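Local coordinates for fructose-2,6-bisphosphatase TIGAR B (Danio rerio, PDB 3E9C), which probably hydrolyses fructose-2,6-bisphosphate to fructose 6-phosphate and phosphate, and so acts as a negative regulator of glycolysis, at residues S57-A62 against V181-F186; Q199-A204 against R238-F243. All coordinates share one frame; numbering follows the deposited sequence.

Contact 1: S57-A62 against V181-F186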
ATOM      1  N   SER A  57      -8.996   3.584  -4.735  1.00 21.41           N
ATOM      2  CA  SER A  57     -10.370   3.181  -5.017  1.00 23.31           C
ATOM      3  C   SER A  57     -11.112   4.340  -5.696  1.00 23.76           C
ATOM      4  O   SER A  57     -10.690   5.494  -5.590  1.00 24.15           O
ATOM      5  CB  SER A  57     -11.099   2.749  -3.749  1.00 23.53           C
ATOM      6  OG  SER A  57     -11.724   3.837  -3.125  1.00 26.08           O
ATOM      7  N   ASN A  58     -12.193   4.032  -6.400  1.00 24.97           N
ATOM      8  CA  ASN A  58     -12.994   5.059  -7.087  1.00 26.25           C
ATOM      9  C   ASN A  58     -13.814   5.961  -6.146  1.00 26.39           C
ATOM     10  O   ASN A  58     -14.506   6.860  -6.613  1.00 26.60           O
ATOM     11  CB  ASN A  58     -13.947   4.393  -8.082  1.00 26.55           C
ATOM     12  CG  ASN A  58     -14.891   3.389  -7.406  1.00 29.58           C
ATOM     13  OD1 ASN A  58     -14.457   2.509  -6.643  1.00 32.26           O
ATOM     14  ND2 ASN A  58     -16.182   3.524  -7.675  1.00 31.95           N
ATOM     15  N   LEU A  59     -13.766   5.709  -4.838  1.00 26.81           N
ATOM     16  CA  LEU A  59     -14.563   6.493  -3.877  1.00 27.38           C
ATOM     17  C   LEU A  59     -13.891   7.805  -3.518  1.00 27.36           C
ATOM     18  O   LEU A  59     -12.686   7.845  -3.261  1.00 27.06           O
ATOM     19  CB  LEU A  59     -14.860   5.680  -2.616  1.00 27.77           C
ATOM     20  CG  LEU A  59     -15.943   4.611  -2.808  1.00 29.20           C
ATOM     21  CD1 LEU A  59     -15.357   3.300  -3.300  1.00 29.03           C
ATOM     22  CD2 LEU A  59     -16.683   4.393  -1.518  1.00 32.52           C
ATOM     23  N   GLN A  60     -14.681   8.878  -3.484  1.00 27.82           N
ATOM     24  CA  GLN A  60     -14.163  10.234  -3.267  1.00 28.06           C
ATOM     25  C   GLN A  60     -13.273  10.380  -2.049  1.00 26.67           C
ATOM     26  O   GLN A  60     -12.220  11.010  -2.137  1.00 26.48           O
ATOM     27  CB  GLN A  60     -15.287  11.279  -3.207  1.00 28.72           C
ATOM     28  CG  GLN A  60     -15.644  11.861  -4.575  1.00 34.48           C
ATOM     29  CD  GLN A  60     -14.421  12.275  -5.394  1.00 39.48           C
ATOM     30  OE1 GLN A  60     -13.560  13.037  -4.925  1.00 42.44           O
ATOM     31  NE2 GLN A  60     -14.343  11.774  -6.624  1.00 40.33           N
ATOM     32  N   ARG A  61     -13.690   9.806  -0.925  1.00 25.70           N
ATOM     33  CA  ARG A  61     -12.879   9.889   0.284  1.00 25.48           C
ATOM     34  C   ARG A  61     -11.455   9.347   0.096  1.00 24.22           C
ATOM     35  O   ARG A  61     -10.502   9.892   0.668  1.00 23.85           O
ATOM     36  CB  ARG A  61     -13.570   9.222   1.461  1.00 25.77           C
ATOM     37  CG  ARG A  61     -13.811   7.732   1.333  1.00 28.35           C
ATOM     38  CD  ARG A  61     -14.985   7.415   2.251  1.00 34.91           C
ATOM     39  NE  ARG A  61     -15.285   5.999   2.344  1.00 41.18           N
ATOM     40  CZ  ARG A  61     -16.379   5.446   1.838  1.00 44.42           C
ATOM     41  NH1 ARG A  61     -17.276   6.209   1.224  1.00 46.91           N
ATOM     42  NH2 ARG A  61     -16.579   4.135   1.949  1.00 45.53           N
ATOM     43  N   ALA A  62     -11.316   8.297  -0.718  1.00 23.15           N
ATOM     44  CA  ALA A  62      -9.991   7.755  -1.029  1.00 22.75           C
ATOM     45  C   ALA A  62      -9.245   8.625  -2.034  1.00 22.74           C
ATOM     46  O   ALA A  62      -8.055   8.924  -1.846  1.00 22.20           O
ATOM     47  CB  ALA A  62     -10.096   6.312  -1.523  1.00 22.60           C
ATOM     48  N   VAL A 181      -4.217   3.623  -1.907  1.00 19.04           N
ATOM     49  CA  VAL A 181      -5.095   4.277  -0.948  1.00 18.37           C
ATOM     50  C   VAL A 181      -6.440   3.577  -1.010  1.00 18.81           C
ATOM     51  O   VAL A 181      -7.077   3.511  -2.073  1.00 17.78           O
ATOM     52  CB  VAL A 181      -5.237   5.795  -1.203  1.00 18.86           C
ATOM     53  CG1 VAL A 181      -6.179   6.426  -0.184  1.00 17.84           C
ATOM     54  CG2 VAL A 181      -3.870   6.478  -1.149  1.00 17.11           C
ATOM     55  N   SER A 182      -6.867   3.037   0.133  1.00 18.34           N
ATOM     56  CA  SER A 182      -8.062   2.189   0.141  1.00 18.65           C
ATOM     57  C   SER A 182      -8.836   2.324   1.457  1.00 18.82           C
ATOM     58  O   SER A 182      -8.748   3.364   2.129  1.00 18.57           O
ATOM     59  CB  SER A 182      -7.649   0.734  -0.126  1.00 18.66           C
ATOM     60  OG  SER A 182      -8.766  -0.100  -0.255  1.00 20.36           O
ATOM     61  N   HIS A 183      -9.579   1.277   1.812  1.00 18.16           N
ATOM     62  CA  HIS A 183     -10.562   1.324   2.897  1.00 18.97           C
ATOM     63  C   HIS A 183     -10.222   0.320   3.996  1.00 18.69           C
ATOM     64  O   HIS A 183      -9.487  -0.640   3.773  1.00 19.16           O
ATOM     65  CB  HIS A 183     -11.971   1.064   2.331  1.00 18.52           C
ATOM     66  CG  HIS A 183     -12.339   1.993   1.221  1.00 19.88           C
ATOM     67  ND1 HIS A 183     -13.093   3.130   1.425  1.00 20.42           N
ATOM     68  CD2 HIS A 183     -12.005   1.990  -0.095  1.00 18.23           C
ATOM     69  CE1 HIS A 183     -13.222   3.777   0.278  1.00 20.71           C
ATOM     70  NE2 HIS A 183     -12.577   3.105  -0.659  1.00 18.67           N
ATOM     71  N   GLY A 184     -10.767   0.544   5.181  1.00 19.32           N
ATOM     72  CA  GLY A 184     -10.317  -0.153   6.377  1.00 19.10           C
ATOM     73  C   GLY A 184     -10.502  -1.656   6.345  1.00 19.23           C
ATOM     74  O   GLY A 184      -9.570  -2.400   6.650  1.00 18.39           O
ATOM     75  N   ALA A 185     -11.699  -2.111   5.980  1.00 19.01           N
ATOM     76  CA  ALA A 185     -11.949  -3.549   5.975  1.00 19.14           C
ATOM     77  C   ALA A 185     -11.170  -4.236   4.842  1.00 18.66           C
ATOM     78  O   ALA A 185     -10.588  -5.303   5.042  1.00 19.08           O
ATOM     79  CB  ALA A 185     -13.464  -3.868   5.919  1.00 18.80           C
ATOM     80  N   PHE A 186     -11.130  -3.601   3.673  1.00 18.25           N
ATOM     81  CA  PHE A 186     -10.349  -4.117   2.553  1.00 17.75           C
ATOM     82  C   PHE A 186      -8.857  -4.264   2.917  1.00 17.28           C
ATOM     83  O   PHE A 186      -8.224  -5.253   2.591  1.00 17.06           O
ATOM     84  CB  PHE A 186     -10.469  -3.178   1.331  1.00 18.13           C
ATOM     85  CG  PHE A 186      -9.800  -3.720   0.085  1.00 18.29           C
ATOM     86  CD1 PHE A 186     -10.501  -4.557  -0.787  1.00 16.51           C
ATOM     87  CD2 PHE A 186      -8.476  -3.410  -0.200  1.00 16.94           C
ATOM     88  CE1 PHE A 186      -9.885  -5.078  -1.923  1.00 17.92           C
ATOM     89  CE2 PHE A 186      -7.856  -3.921  -1.338  1.00 17.23           C
ATOM     90  CZ  PHE A 186      -8.566  -4.754  -2.205  1.00 15.20           C
TER
HETATM   91  O   HOH W   1     -14.894   3.101   3.732  1.00 35.85           O
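S57 OG and H183 NE2 form a short hydrogen bond of 2.7 Å. Either atom could be the donor. The hydroxyl comes in at the edge of the imidazole, near its plane. S57 CB lies at the same edge, in plane, 3.4 Å from H183 NE2. A chi1 of 89° sets OG between the backbone N and the carbonyl carbon of S57. There S57 OG also accepts from L59 N at 3.3 Å, which makes an ST turn. The turn probably steadies the hydroxyl that meets the histidine.

L59 CB approaches the ring edge 3.8 Å from H183 CE1. At the ND1 end of the ring a water links the two segments. It accepts from R61 NH2 at 2.7 Å and is hydrogen-bonded to H183 ND1. The water lies in the guanidinium plane, at its edge. The guanidinium stands steeply against the imidazole, the two planes 82° apart. With S57 OG at NE2 and the water at ND1, both ring nitrogens of H183 have polar partners, which should restrain the rotation of the imidazole.

The backbones also meet: S57 N donates to V181 O at 3.3 Å. A62 CB packs on V181 CG1 at 4.1 Å.

H183 is the inferred transition-state stabiliser of this histidine phosphatase. Its ring meets that of H11, the phosphohistidine residue, and its side chain touches E89, the inferred proton donor/acceptor. R61 also touches H11. L59 and H183 are the N-cap residues of helices 60-71 and 184-197. The contact lies where strands 53-56 and 177-182, neighbours in the parallel part of the sheet, run out into these helices. V181 also packs on V56 of the first strand and on T65 and A66 of helix 60-71.

Contact 2: Q199-A204 against R238-F243. With K (potassium ion), chain C.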
ATOM      1  N   GLN A 199       3.840 -16.620   1.086  1.00 24.03           N
ATOM      2  CA  GLN A 199       5.151 -16.633   1.729  1.00 25.07           C
ATOM      3  C   GLN A 199       5.468 -15.207   2.118  1.00 24.80           C
ATOM      4  O   GLN A 199       5.525 -14.325   1.247  1.00 25.56           O
ATOM      5  CB  GLN A 199       6.208 -17.200   0.778  1.00 25.55           C
ATOM      6  CG  GLN A 199       7.661 -16.802   1.073  1.00 28.06           C
ATOM      7  CD  GLN A 199       8.348 -17.604   2.193  1.00 30.92           C
ATOM      8  OE1 GLN A 199       7.812 -18.578   2.716  1.00 30.89           O
ATOM      9  NE2 GLN A 199       9.573 -17.196   2.536  1.00 33.02           N
ATOM     10  N   CYS A 200       5.643 -14.979   3.420  1.00 23.37           N
ATOM     11  CA  CYS A 200       5.774 -13.638   3.959  1.00 22.99           C
ATOM     12  C   CYS A 200       6.740 -13.551   5.140  1.00 22.24           C
ATOM     13  O   CYS A 200       6.719 -14.391   6.040  1.00 21.57           O
ATOM     14  CB  CYS A 200       4.411 -13.112   4.400  1.00 22.95           C
ATOM     15  SG  CYS A 200       4.436 -11.325   4.800  1.00 27.63           S
ATOM     16  N   CYS A 201       7.559 -12.511   5.133  1.00 21.70           N
ATOM     17  CA  CYS A 201       8.521 -12.249   6.192  1.00 22.98           C
ATOM     18  C   CYS A 201       8.047 -11.072   7.027  1.00 22.10           C
ATOM     19  O   CYS A 201       7.523 -10.086   6.491  1.00 22.41           O
ATOM     20  CB  CYS A 201       9.910 -11.932   5.605  1.00 23.38           C
ATOM     21  SG  CYS A 201      10.653 -13.251   4.593  1.00 30.19           S
ATOM     22  N   LEU A 202       8.224 -11.174   8.339  1.00 20.71           N
ATOM     23  CA  LEU A 202       7.889 -10.084   9.236  1.00 19.76           C
ATOM     24  C   LEU A 202       9.081  -9.770  10.167  1.00 19.50           C
ATOM     25  O   LEU A 202       9.714 -10.677  10.713  1.00 17.94           O
ATOM     26  CB  LEU A 202       6.612 -10.408  10.035  1.00 19.79           C
ATOM     27  CG  LEU A 202       5.270 -10.556   9.292  1.00 20.85           C
ATOM     28  CD1 LEU A 202       4.165 -11.131  10.234  1.00 21.77           C
ATOM     29  CD2 LEU A 202       4.831  -9.237   8.688  1.00 22.02           C
ATOM     30  N   PRO A 203       9.364  -8.478  10.386  1.00 19.44           N
ATOM     31  CA  PRO A 203      10.615  -8.110  11.056  1.00 19.17           C
ATOM     32  C   PRO A 203      10.612  -8.338  12.573  1.00 19.40           C
ATOM     33  O   PRO A 203       9.556  -8.597  13.165  1.00 18.38           O
ATOM     34  CB  PRO A 203      10.725  -6.605  10.750  1.00 19.59           C
ATOM     35  CG  PRO A 203       9.294  -6.150  10.754  1.00 19.38           C
ATOM     36  CD  PRO A 203       8.529  -7.297  10.090  1.00 19.07           C
ATOM     37  N   ALA A 204      11.795  -8.242  13.186  1.00 19.04           N
ATOM     38  CA  ALA A 204      11.951  -8.357  14.631  1.00 19.81           C
ATOM     39  C   ALA A 204      11.044  -7.373  15.360  1.00 20.60           C
ATOM     40  O   ALA A 204      10.899  -6.228  14.919  1.00 21.66           O
ATOM     41  CB  ALA A 204      13.429  -8.094  15.027  1.00 19.39           C
ATOM     42  N   ARG A 238       9.353 -13.292  -2.745  1.00 33.62           N
ATOM     43  CA  ARG A 238       9.450 -12.803  -1.372  1.00 31.95           C
ATOM     44  C   ARG A 238       8.486 -11.644  -1.151  1.00 30.01           C
ATOM     45  O   ARG A 238       8.285 -10.796  -2.028  1.00 28.83           O
ATOM     46  CB  ARG A 238      10.878 -12.323  -1.073  1.00 32.65           C
ATOM     47  CG  ARG A 238      11.115 -11.915   0.390  1.00 35.26           C
ATOM     48  CD  ARG A 238      12.547 -11.492   0.606  1.00 40.41           C
ATOM     49  NE  ARG A 238      13.478 -12.547   0.204  1.00 44.70           N
ATOM     50  CZ  ARG A 238      14.796 -12.396   0.095  1.00 46.18           C
ATOM     51  NH1 ARG A 238      15.371 -11.230   0.359  1.00 47.34           N
ATOM     52  NH2 ARG A 238      15.543 -13.425  -0.275  1.00 48.61           N
ATOM     53  N   ILE A 239       7.886 -11.635   0.027  1.00 27.66           N
ATOM     54  CA  ILE A 239       7.120 -10.514   0.503  1.00 26.15           C
ATOM     55  C   ILE A 239       7.664 -10.212   1.897  1.00 25.27           C
ATOM     56  O   ILE A 239       7.729 -11.106   2.747  1.00 24.33           O
ATOM     57  CB  ILE A 239       5.600 -10.860   0.529  1.00 26.65           C
ATOM     58  CG1 ILE A 239       5.111 -11.123  -0.913  1.00 27.58           C
ATOM     59  CG2 ILE A 239       4.798  -9.736   1.182  1.00 26.12           C
ATOM     60  CD1 ILE A 239       3.821 -11.911  -1.008  1.00 27.67           C
ATOM     61  N   GLN A 240       8.068  -8.961   2.121  1.00 23.62           N
ATOM     62  CA  GLN A 240       8.591  -8.540   3.409  1.00 22.11           C
ATOM     63  C   GLN A 240       7.682  -7.459   3.984  1.00 21.72           C
ATOM     64  O   GLN A 240       7.523  -6.399   3.374  1.00 21.05           O
ATOM     65  CB  GLN A 240      10.035  -8.029   3.255  1.00 21.76           C
ATOM     66  CG  GLN A 240      10.636  -7.374   4.509  1.00 22.09           C
ATOM     67  CD  GLN A 240      11.067  -8.391   5.588  1.00 22.12           C
ATOM     68  OE1 GLN A 240      11.825  -9.316   5.305  1.00 24.37           O
ATOM     69  NE2 GLN A 240      10.589  -8.205   6.823  1.00 18.79           N
ATOM     70  N   GLY A 241       7.070  -7.728   5.138  1.00 20.54           N
ATOM     71  CA  GLY A 241       6.336  -6.692   5.869  1.00 20.26           C
ATOM     72  C   GLY A 241       7.346  -5.750   6.514  1.00 20.66           C
ATOM     73  O   GLY A 241       8.389  -6.180   6.998  1.00 20.94           O
ATOM     74  N   VAL A 242       7.079  -4.456   6.489  1.00 19.99           N
ATOM     75  CA  VAL A 242       7.986  -3.525   7.121  1.00 19.52           C
ATOM     76  C   VAL A 242       7.341  -2.955   8.383  1.00 20.39           C
ATOM     77  O   VAL A 242       7.858  -3.145   9.502  1.00 20.50           O
ATOM     78  CB  VAL A 242       8.435  -2.399   6.128  1.00 19.73           C
ATOM     79  CG1 VAL A 242       9.524  -1.512   6.750  1.00 17.79           C
ATOM     80  CG2 VAL A 242       8.943  -3.019   4.823  1.00 19.15           C
ATOM     81  N   PHE A 243       6.233  -2.237   8.196  1.00 19.81           N
ATOM     82  CA  PHE A 243       5.445  -1.703   9.296  1.00 20.33           C
ATOM     83  C   PHE A 243       3.964  -1.749   8.929  1.00 20.12           C
ATOM     84  O   PHE A 243       3.612  -1.768   7.746  1.00 19.58           O
ATOM     85  CB  PHE A 243       5.895  -0.288   9.713  1.00 19.91           C
ATOM     86  CG  PHE A 243       5.857   0.744   8.599  1.00 20.29           C
ATOM     87  CD1 PHE A 243       4.662   1.401   8.268  1.00 19.36           C
ATOM     88  CD2 PHE A 243       7.026   1.106   7.934  1.00 18.15           C
ATOM     89  CE1 PHE A 243       4.634   2.379   7.267  1.00 18.37           C
ATOM     90  CE2 PHE A 243       7.020   2.076   6.929  1.00 19.90           C
ATOM     91  CZ  PHE A 243       5.816   2.713   6.584  1.00 19.30           C
TER
HETATM   92  K     K C 266       8.528 -11.172  13.296  1.00 22.54           K
HETATM   93  O   HOH W   2       8.952 -13.925   1.718  1.00 40.35           O
HETATM   94  O   HOH W   3      11.496 -15.284   0.650  1.00 44.88           O
HETATM   95  O   HOH W   4       5.976 -10.289  13.645  1.00 23.42           O
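A single parallel beta bridge joins C201 to Q240. It attaches the loop after helix 184-197 to strand 233-246, an outermost strand of the mixed sheet. C201 N donates to I239 O at 2.8 Å, and C201 O accepts from G241 N at 2.8 Å. Both bonds are nearly straight. C201 thus pairs with the residues before and after Q240, the pattern of a parallel bridge. C200 CA adds a CH...O contact to the same I239 O.

The side chain of Q240 starts away from the loop. Its chain bends at chi2 (76°), and this brings the amide back over the bridge. Q240 OE1 then lies 3.3 Å from C201 CB. Q240 NE2 donates to G241 O at 3.0 Å, with the acceptor close to the amide plane. This bond holds the amide along its own strand, beside the ring of P203. P203 CD in turn reaches G241 O at 3.3 Å. The two therefore share one carbonyl: the amide by a hydrogen bond, the proline by contact.

C200 SG meets I239 CG2 at 4.0 Å. L202 CD2 packs near G241 CA, which carries no side chain. At the Q199 end the link is looser. One water accepts from I239 N and bonds weakly to Q199 O and NE2. A second water bridges Q199 NE2 and R238 NE by weak bonds.

The other edge of strand 233-246 pairs with strand 220-230, through R238 with T226 and Q240 with I224. The contact is structural and lies away from the annotated active-site residues. Past the bridge the loop backbone binds a potassium ion, whose ligands include L202 O, P203 O at 2.8 Å, and a water.

Both segments of contact 1 come earlier in the chain than those of contact 2. Helix 184-197 joins them: it begins in 181-186 and ends just before 199-204. Their centres are 24 Å apart, with about 13 Å between nearest atoms. The chain's centre lies between them. Both reach the same mixed sheet. Contact 1 is at strands 53-56 and 177-182, in its parallel part. Contact 2 is at strand 233-246, an outer strand of the antiparallel part. Contact 1 holds H183, beside H11 and E89, and so belongs to the catalytic end of the fold. Contact 2 fastens the loop that follows the shared helix to the sheet's far edge.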